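Local coordinates for protein transcriptional regulator, IclR family (Alicyclobacillus acidocaldarius subsp. acidocaldarius, PDB 5TJJ) that probably binds DNA through a helix-turn-helix domain and regulates transcription, at residues Asn41-Thr44 with Cys45-Leu49. Sequence-based numbering, arbitrary orientation.
Sequences NKTT and CLRVL
Arg47 folds back along the first turn of helix 42-54, its bend at chi3 carrying one guanidinium face over the Thr43 CG2 methyl and Thr44 N. With CG beside its own backbone N (chi1 -66°), the chain runs toward the helix start and brings NH2 to 3.5 Å from Thr43 CG2, while NH1 passes 3.7 Å from Thr44 CA. Within this turn the guanidinium makes van der Waals contact without a hydrogen bond, and Val8 of the second subunit packs against Arg47; a long, charged, flexible chain suits this looser, partly exposed side.

The buried flank is tight. Cys45, small enough for its site, packs against Leu31 of helix 31-38, and Val48 rests on Leu13 of helix 9-21.

The first-turn i to i+4 bonds include Cys45 N to Asn41 O (3.2 Å) and Arg47 N to Thr43 O. Asparagine suits the N-cap because its short amide turns back: OD1 accepts Thr44 N at 2.8 Å, nearly straight (173°) and in the carbonyl plane, and Thr44 OG1 from above that plane.

With an alanine in place of Arg47 the charged end is gone, and the Thr43 methyl and Val8 of the second subunit would probably lose their cover.

This is the second helix of the helix-turn-helix, the recognition helix in such domains; a capped start rich in polar and basic residues, with Lys42 NZ bonded to Thr32, is consistent with DNA binding.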
ATOM      1  N   ASN A  41       9.486   0.073  27.033  1.00 60.80           N
ATOM      2  CA  ASN A  41      10.863   0.287  27.442  1.00 62.58           C
ATOM      3  C   ASN A  41      11.753   0.647  26.225  1.00 59.11           C
ATOM      4  O   ASN A  41      11.709  -0.046  25.205  1.00 54.40           O
ATOM      5  CB  ASN A  41      11.325  -0.989  28.149  1.00 66.23           C
ATOM      6  CG  ASN A  41      12.809  -1.120  28.204  1.00 69.82           C
ATOM      7  OD1 ASN A  41      13.437  -1.522  27.224  1.00 69.22           O
ATOM      8  ND2 ASN A  41      13.387  -0.792  29.347  1.00 74.87           N
ATOM      9  N   LYS A  42      12.548   1.718  26.350  1.00 59.66           N
ATOM     10  CA  LYS A  42      13.391   2.232  25.236  1.00 58.43           C
ATOM     11  C   LYS A  42      14.365   1.217  24.634  1.00 56.67           C
ATOM     12  O   LYS A  42      14.575   1.217  23.435  1.00 53.26           O
ATOM     13  CB  LYS A  42      14.196   3.472  25.658  1.00 62.14           C
ATOM     14  CG  LYS A  42      13.403   4.758  25.592  1.00 63.27           C
ATOM     15  CD  LYS A  42      14.099   5.912  26.308  1.00 68.53           C
ATOM     16  CE  LYS A  42      15.133   6.573  25.409  1.00 70.36           C
ATOM     17  NZ  LYS A  42      15.882   7.666  26.102  1.00 74.90           N
ATOM     18  N   THR A  43      14.987   0.391  25.471  1.00 57.75           N
ATOM     19  CA  THR A  43      15.873  -0.655  24.980  1.00 57.59           C
ATOM     20  C   THR A  43      15.140  -1.648  24.088  1.00 54.54           C
ATOM     21  O   THR A  43      15.589  -1.936  23.001  1.00 53.85           O
ATOM     22  CB  THR A  43      16.552  -1.389  26.149  1.00 60.45           C
ATOM     23  OG1 THR A  43      17.358  -0.452  26.856  1.00 62.59           O
ATOM     24  CG2 THR A  43      17.434  -2.551  25.659  1.00 61.22           C
ATOM     25  N   THR A  44      14.003  -2.151  24.549  1.00 55.14           N
ATOM     26  CA  THR A  44      13.133  -3.023  23.742  1.00 52.73           C
ATOM     27  C   THR A  44      12.885  -2.416  22.367  1.00 50.61           C
ATOM     28  O   THR A  44      13.050  -3.091  21.353  1.00 50.68           O
ATOM     29  CB  THR A  44      11.799  -3.298  24.485  1.00 52.84           C
ATOM     30  OG1 THR A  44      12.092  -3.760  25.805  1.00 54.71           O
ATOM     31  CG2 THR A  44      10.979  -4.346  23.793  1.00 51.06           C
ATOM     32  N   CYS A  45      12.533  -1.132  22.344  1.00 51.49           N
ATOM     33  CA  CYS A  45      12.357  -0.379  21.093  1.00 51.24           C
ATOM     34  C   CYS A  45      13.564  -0.290  20.190  1.00 48.60           C
ATOM     35  O   CYS A  45      13.421  -0.316  18.973  1.00 46.11           O
ATOM     36  CB  CYS A  45      11.993   1.067  21.386  1.00 55.75           C
ATOM     37  SG  CYS A  45      10.248   1.302  21.588  1.00 63.68           S
ATOM     38  N   LEU A  46      14.732  -0.094  20.782  1.00 48.57           N
ATOM     39  CA  LEU A  46      15.939   0.075  19.993  1.00 50.33           C
ATOM     40  C   LEU A  46      16.193  -1.188  19.181  1.00 48.96           C
ATOM     41  O   LEU A  46      16.390  -1.112  17.972  1.00 46.75           O
ATOM     42  CB  LEU A  46      17.167   0.441  20.862  1.00 53.49           C
ATOM     43  CG  LEU A  46      18.392   0.932  20.070  1.00 56.51           C
ATOM     44  CD1 LEU A  46      18.015   2.045  19.070  1.00 54.95           C
ATOM     45  CD2 LEU A  46      19.546   1.377  20.960  1.00 60.10           C
ATOM     46  N   ARG A  47      16.136  -2.335  19.847  1.00 49.69           N
ATOM     47  CA  ARG A  47      16.428  -3.597  19.189  1.00 52.34           C
ATOM     48  C   ARG A  47      15.523  -3.860  17.964  1.00 49.45           C
ATOM     49  O   ARG A  47      15.995  -4.320  16.915  1.00 50.98           O
ATOM     50  CB  ARG A  47      16.277  -4.763  20.160  1.00 54.78           C
ATOM     51  CG  ARG A  47      17.260  -4.830  21.304  1.00 59.50           C
ATOM     52  CD  ARG A  47      17.069  -6.155  22.040  1.00 62.56           C
ATOM     53  NE  ARG A  47      17.313  -6.057  23.495  1.00 67.79           N
ATOM     54  CZ  ARG A  47      16.377  -6.061  24.462  1.00 67.57           C
ATOM     55  NH1 ARG A  47      15.062  -6.133  24.183  1.00 63.54           N
ATOM     56  NH2 ARG A  47      16.770  -5.984  25.732  1.00 70.81           N
ATOM     57  N   VAL A  48      14.240  -3.556  18.112  1.00 45.57           N
ATOM     58  CA  VAL A  48      13.266  -3.735  17.045  1.00 43.17           C
ATOM     59  C   VAL A  48      13.515  -2.761  15.904  1.00 43.73           C
ATOM     60  O   VAL A  48      13.603  -3.161  14.737  1.00 41.33           O
ATOM     61  CB  VAL A  48      11.847  -3.559  17.616  1.00 42.46           C
ATOM     62  CG1 VAL A  48      10.797  -3.378  16.523  1.00 41.68           C
ATOM     63  CG2 VAL A  48      11.520  -4.744  18.528  1.00 42.62           C
ATOM     64  N   LEU A  49      13.633  -1.478  16.259  1.00 44.82           N
ATOM     65  CA  LEU A  49      13.997  -0.423  15.303  1.00 44.71           C
ATOM     66  C   LEU A  49      15.246  -0.735  14.494  1.00 46.22           C
ATOM     67  O   LEU A  49      15.234  -0.637  13.279  1.00 45.50           O
ATOM     68  CB  LEU A  49      14.193   0.916  16.018  1.00 46.38           C
ATOM     69  CG  LEU A  49      12.898   1.648  16.398  1.00 45.00           C
ATOM     70  CD1 LEU A  49      13.162   2.728  17.435  1.00 47.23           C
ATOM     71  CD2 LEU A  49      12.256   2.255  15.172  1.00 44.78           C
TER